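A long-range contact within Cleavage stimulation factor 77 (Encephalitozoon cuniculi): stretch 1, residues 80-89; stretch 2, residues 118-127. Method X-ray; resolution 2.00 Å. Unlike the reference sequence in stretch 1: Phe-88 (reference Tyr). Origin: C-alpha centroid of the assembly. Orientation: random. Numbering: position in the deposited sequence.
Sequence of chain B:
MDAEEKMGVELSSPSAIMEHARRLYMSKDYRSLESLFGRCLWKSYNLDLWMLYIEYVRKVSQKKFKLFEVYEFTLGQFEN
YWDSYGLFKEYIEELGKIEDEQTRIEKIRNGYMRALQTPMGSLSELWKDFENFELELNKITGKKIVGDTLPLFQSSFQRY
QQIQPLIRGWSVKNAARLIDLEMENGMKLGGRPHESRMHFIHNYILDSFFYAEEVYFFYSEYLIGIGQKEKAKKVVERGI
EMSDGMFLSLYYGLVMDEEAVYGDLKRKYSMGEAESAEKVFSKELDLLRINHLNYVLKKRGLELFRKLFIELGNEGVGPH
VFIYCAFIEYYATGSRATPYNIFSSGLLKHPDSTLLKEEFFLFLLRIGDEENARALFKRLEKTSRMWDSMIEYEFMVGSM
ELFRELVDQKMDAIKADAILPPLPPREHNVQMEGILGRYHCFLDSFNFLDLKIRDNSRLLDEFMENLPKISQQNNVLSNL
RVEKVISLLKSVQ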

# COMPACT_ATOMS: atom_id res chain seq x y z
N ASN B 80 4.66 37.92 -31.95
CA ASN B 80 5.04 36.51 -31.77
C ASN B 80 3.82 35.60 -31.63
O ASN B 80 3.97 34.38 -31.50
N TYR B 81 2.62 36.21 -31.66
CA TYR B 81 1.34 35.55 -31.40
C TYR B 81 0.81 34.71 -32.53
O TYR B 81 0.77 35.15 -33.69
N TRP B 82 0.36 33.50 -32.18
CA TRP B 82 -0.18 32.51 -33.10
C TRP B 82 -1.54 32.87 -33.65
O TRP B 82 -2.10 32.13 -34.41
N ASP B 83 -2.10 34.00 -33.25
CA ASP B 83 -3.34 34.42 -33.86
C ASP B 83 -3.25 35.86 -34.37
O ASP B 83 -4.25 36.58 -34.38
N SER B 84 -2.07 36.25 -34.83
CA SER B 84 -1.79 37.63 -35.21
C SER B 84 -2.12 37.93 -36.69
O SER B 84 -1.94 39.07 -37.14
N TYR B 85 -2.58 36.92 -37.41
CA TYR B 85 -2.78 36.95 -38.86
C TYR B 85 -3.64 38.11 -39.39
O TYR B 85 -3.24 38.79 -40.32
N GLY B 86 -4.81 38.32 -38.79
CA GLY B 86 -5.66 39.44 -39.16
C GLY B 86 -4.98 40.75 -38.81
O GLY B 86 -5.09 41.74 -39.54
N LEU B 87 -4.25 40.76 -37.70
CA LEU B 87 -3.46 41.93 -37.33
C LEU B 87 -2.33 42.16 -38.35
O LEU B 87 -2.14 43.29 -38.77
N PHE B 88 -1.60 41.10 -38.75
CA PHE B 88 -0.53 41.22 -39.74
C PHE B 88 -1.15 41.65 -41.07
O PHE B 88 -0.70 42.62 -41.67
N LYS B 89 -2.24 40.97 -41.47
CA LYS B 89 -3.04 41.32 -42.67
C LYS B 89 -3.43 42.81 -42.74
O LYS B 89 -3.11 43.48 -43.71
N THR B 118 6.90 33.84 -37.83
CA THR B 118 6.06 33.42 -36.69
C THR B 118 5.05 32.30 -37.02
O THR B 118 4.26 32.40 -37.97
N PRO B 119 5.10 31.20 -36.24
CA PRO B 119 4.08 30.18 -36.39
C PRO B 119 2.73 30.80 -36.02
O PRO B 119 2.60 31.36 -34.92
N MET B 120 1.76 30.75 -36.94
CA MET B 120 0.45 31.34 -36.73
C MET B 120 -0.58 30.65 -37.60
O MET B 120 -0.23 30.01 -38.58
N GLY B 121 -1.86 30.76 -37.24
CA GLY B 121 -2.92 30.24 -38.08
C GLY B 121 -3.04 31.06 -39.36
O GLY B 121 -3.08 32.29 -39.31
N SER B 122 -3.12 30.37 -40.50
CA SER B 122 -3.28 31.02 -41.80
C SER B 122 -1.98 31.64 -42.37
O SER B 122 -2.04 32.56 -43.19
N LEU B 123 -0.82 31.12 -41.95
CA LEU B 123 0.45 31.62 -42.45
C LEU B 123 0.57 31.37 -43.97
O LEU B 123 1.23 32.15 -44.69
N SER B 124 -0.06 30.30 -44.43
CA SER B 124 -0.00 29.88 -45.83
C SER B 124 -0.77 30.85 -46.74
O SER B 124 -0.51 30.93 -47.96
N GLU B 125 -1.68 31.60 -46.12
CA GLU B 125 -2.52 32.62 -46.76
C GLU B 125 -1.84 33.99 -46.63
O GLU B 125 -2.42 35.03 -46.96
N LEU B 126 -0.59 33.96 -46.14
CA LEU B 126 0.28 35.13 -46.06
C LEU B 126 1.50 34.91 -46.96
O LEU B 126 2.03 35.86 -47.57
N TRP B 127 1.95 33.66 -47.04
CA TRP B 127 2.93 33.24 -48.02
C TRP B 127 2.37 33.42 -49.43
O TRP B 127 2.93 34.18 -50.22

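The two stretches lie closest along their loop segments, where the CA atoms of Trp-82 and Met-120 are 3.9 Å apart, and they bury 544 Å² between them, both sides summed. Only one direct hydrogen bond crosses the contact, and it is made by backbone: Gly-121 N donates to Trp-82 O at 3.2 Å with an N-H...O angle of 167°, close to linear. Two CA-H...O contacts accompany it, Trp-82 CA to Pro-119 O at 3.5 Å (146° at the hydrogen) and Met-120 CA to Trp-82 O at 3.5 Å (128°). The Trp-82 side chain (chi1 p) sets off sideways, and its end leads away from stretch 2.

One water adds a second polar link. It donates to Asn-80 O at 3.0 Å and to Pro-119 O at 2.6 Å, so a single molecule satisfies a carbonyl from each stretch. Side-chain polar groups find their partners otherwise: Ser-84 OG (chi1 p) donates to Tyr-81 O at 2.6 Å within its own stretch, although its modelled position is less certain, while Asn-80 OD1 and Thr-118 OG1 are hydrogen-bonded elsewhere in the structure. Thr-118 (chi1 p) points toward stretch 1, and its CG2 lies 4.1 Å from Asn-80 CA.

Apolar packing centres on Tyr-85, which has 115 Å² covered by stretch 2, the largest share of any residue here. Its CA-to-CB bond points toward stretch 2, and chi1 is t at 162°. Tyr-85 CB is 3.7 Å from Met-120 SD, and farther out Tyr-85 CE1 meets Leu-126 CD1 at 3.6 Å. Met-120, with chi angles p, t and p, also reaches Phe-88, where Phe-88 CD1 and Met-120 CE are 3.3 Å apart. Phe-88, which replaces the reference Tyr, points toward stretch 2 with chi1 between wells at -92°; its CB lies a looser 4.4 Å from Leu-126 CD2. Leu-126 starts sideways, but its end comes nearer, with chi1 likewise between wells (-132°) and chi2 p.

The Tyr-85 ring also makes a CH-pi contact. Ser-122 (chi1 m) points toward stretch 1 and sets its CB 3.6 Å from the centroid of the Tyr-85 ring, only 9° off the ring normal, which places the methylene squarely over one face. A type II turn from Met-120 to Leu-123 carries this serine. At the ring's outer end, Tyr-85 OH is 4.0 Å from Glu-125 CB; the Glu-125 side chain (chi1 m, chi2 p) starts toward stretch 1, but its end leads away.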

# COMPACT_ATOMS: atom_id res chain seq x y z
CB ASN B 80 5.93 36.38 -30.53
CG ASN B 80 7.38 36.71 -30.81
OD1 ASN B 80 8.07 35.94 -31.47
ND2 ASN B 80 7.85 37.83 -30.29
CB TYR B 81 0.30 36.60 -31.02
CG TYR B 81 -1.06 36.12 -30.55
CD1 TYR B 81 -1.23 35.00 -29.73
CD2 TYR B 81 -2.19 36.86 -30.89
CE1 TYR B 81 -2.50 34.61 -29.30
CE2 TYR B 81 -3.43 36.49 -30.46
CZ TYR B 81 -3.58 35.38 -29.66
OH TYR B 81 -4.85 35.09 -29.26
CB TRP B 82 -0.29 31.12 -32.43
CG TRP B 82 -0.67 31.23 -30.93
CD1 TRP B 82 -1.92 31.15 -30.38
CD2 TRP B 82 0.23 31.49 -29.83
NE1 TRP B 82 -1.85 31.32 -29.01
CE2 TRP B 82 -0.55 31.54 -28.64
CE3 TRP B 82 1.63 31.68 -29.73
CZ2 TRP B 82 0.02 31.77 -27.38
CZ3 TRP B 82 2.18 31.91 -28.48
CH2 TRP B 82 1.38 31.96 -27.31
CB ASP B 83 -4.49 34.27 -32.87
CG ASP B 83 -5.79 33.86 -33.54
OD1 ASP B 83 -5.77 33.29 -34.66
OD2 ASP B 83 -6.84 34.09 -32.90
CB SER B 84 -0.33 37.97 -34.92
OG SER B 84 0.52 37.00 -35.51
CB TYR B 85 -3.29 35.59 -39.36
CG TYR B 85 -3.93 35.65 -40.73
CD1 TYR B 85 -3.15 35.56 -41.90
CD2 TYR B 85 -5.31 35.81 -40.87
CE1 TYR B 85 -3.75 35.63 -43.18
CE2 TYR B 85 -5.92 35.88 -42.13
CZ TYR B 85 -5.15 35.79 -43.28
OH TYR B 85 -5.77 35.84 -44.52
CB LEU B 87 -2.92 41.81 -35.90
CG LEU B 87 -2.04 42.93 -35.33
CD1 LEU B 87 -2.82 44.26 -35.17
CD2 LEU B 87 -1.47 42.48 -34.02
CB PHE B 88 0.35 39.97 -39.84
CG PHE B 88 1.60 39.99 -38.92
CD1 PHE B 88 1.70 39.13 -37.83
CD2 PHE B 88 2.66 40.88 -39.16
CE1 PHE B 88 2.86 39.12 -37.00
CE2 PHE B 88 3.81 40.89 -38.32
CZ PHE B 88 3.92 39.99 -37.24
CB LYS B 89 -4.29 40.41 -42.80
CG LYS B 89 -5.24 40.74 -43.99
CD LYS B 89 -6.30 39.67 -44.15
CE LYS B 89 -7.08 39.81 -45.47
NZ LYS B 89 -6.62 38.89 -46.59
CB THR B 118 5.37 34.60 -35.97
OG1 THR B 118 4.32 35.13 -36.80
CG2 THR B 118 6.40 35.70 -35.58
CB PRO B 119 4.51 29.10 -35.37
CG PRO B 119 5.93 29.39 -35.05
CD PRO B 119 6.09 30.87 -35.20
CB MET B 120 0.48 32.84 -37.07
CG MET B 120 0.88 33.19 -38.52
SD MET B 120 0.36 34.86 -38.99
CE MET B 120 1.44 35.83 -37.99
CB SER B 122 -4.42 32.08 -41.81
OG SER B 122 -5.64 31.58 -41.29
CB LEU B 123 1.66 31.00 -41.71
CG LEU B 123 3.05 31.62 -42.03
CD1 LEU B 123 3.05 33.14 -41.84
CD2 LEU B 123 4.21 30.99 -41.26
CB SER B 124 -0.52 28.44 -45.98
OG SER B 124 0.35 27.50 -45.37
CB GLU B 125 -3.94 32.62 -46.15
CG GLU B 125 -4.72 31.27 -46.24
CD GLU B 125 -4.24 30.16 -45.24
OE1 GLU B 125 -3.04 30.10 -44.89
OE2 GLU B 125 -5.07 29.31 -44.82
CB LEU B 126 0.75 35.34 -44.61
CG LEU B 126 0.70 36.69 -43.90
CD1 LEU B 126 -0.67 37.34 -43.96
CD2 LEU B 126 1.10 36.49 -42.44
CB TRP B 127 3.37 31.79 -47.80
CG TRP B 127 4.36 31.29 -48.79
CD1 TRP B 127 4.13 30.38 -49.78
CD2 TRP B 127 5.75 31.64 -48.88
NE1 TRP B 127 5.28 30.15 -50.49
CE2 TRP B 127 6.29 30.91 -49.96
CE3 TRP B 127 6.59 32.51 -48.17
CZ2 TRP B 127 7.64 31.02 -50.34
CZ3 TRP B 127 7.92 32.61 -48.54
CH2 TRP B 127 8.43 31.87 -49.62
O HOH W 1 3.49 31.60 -32.54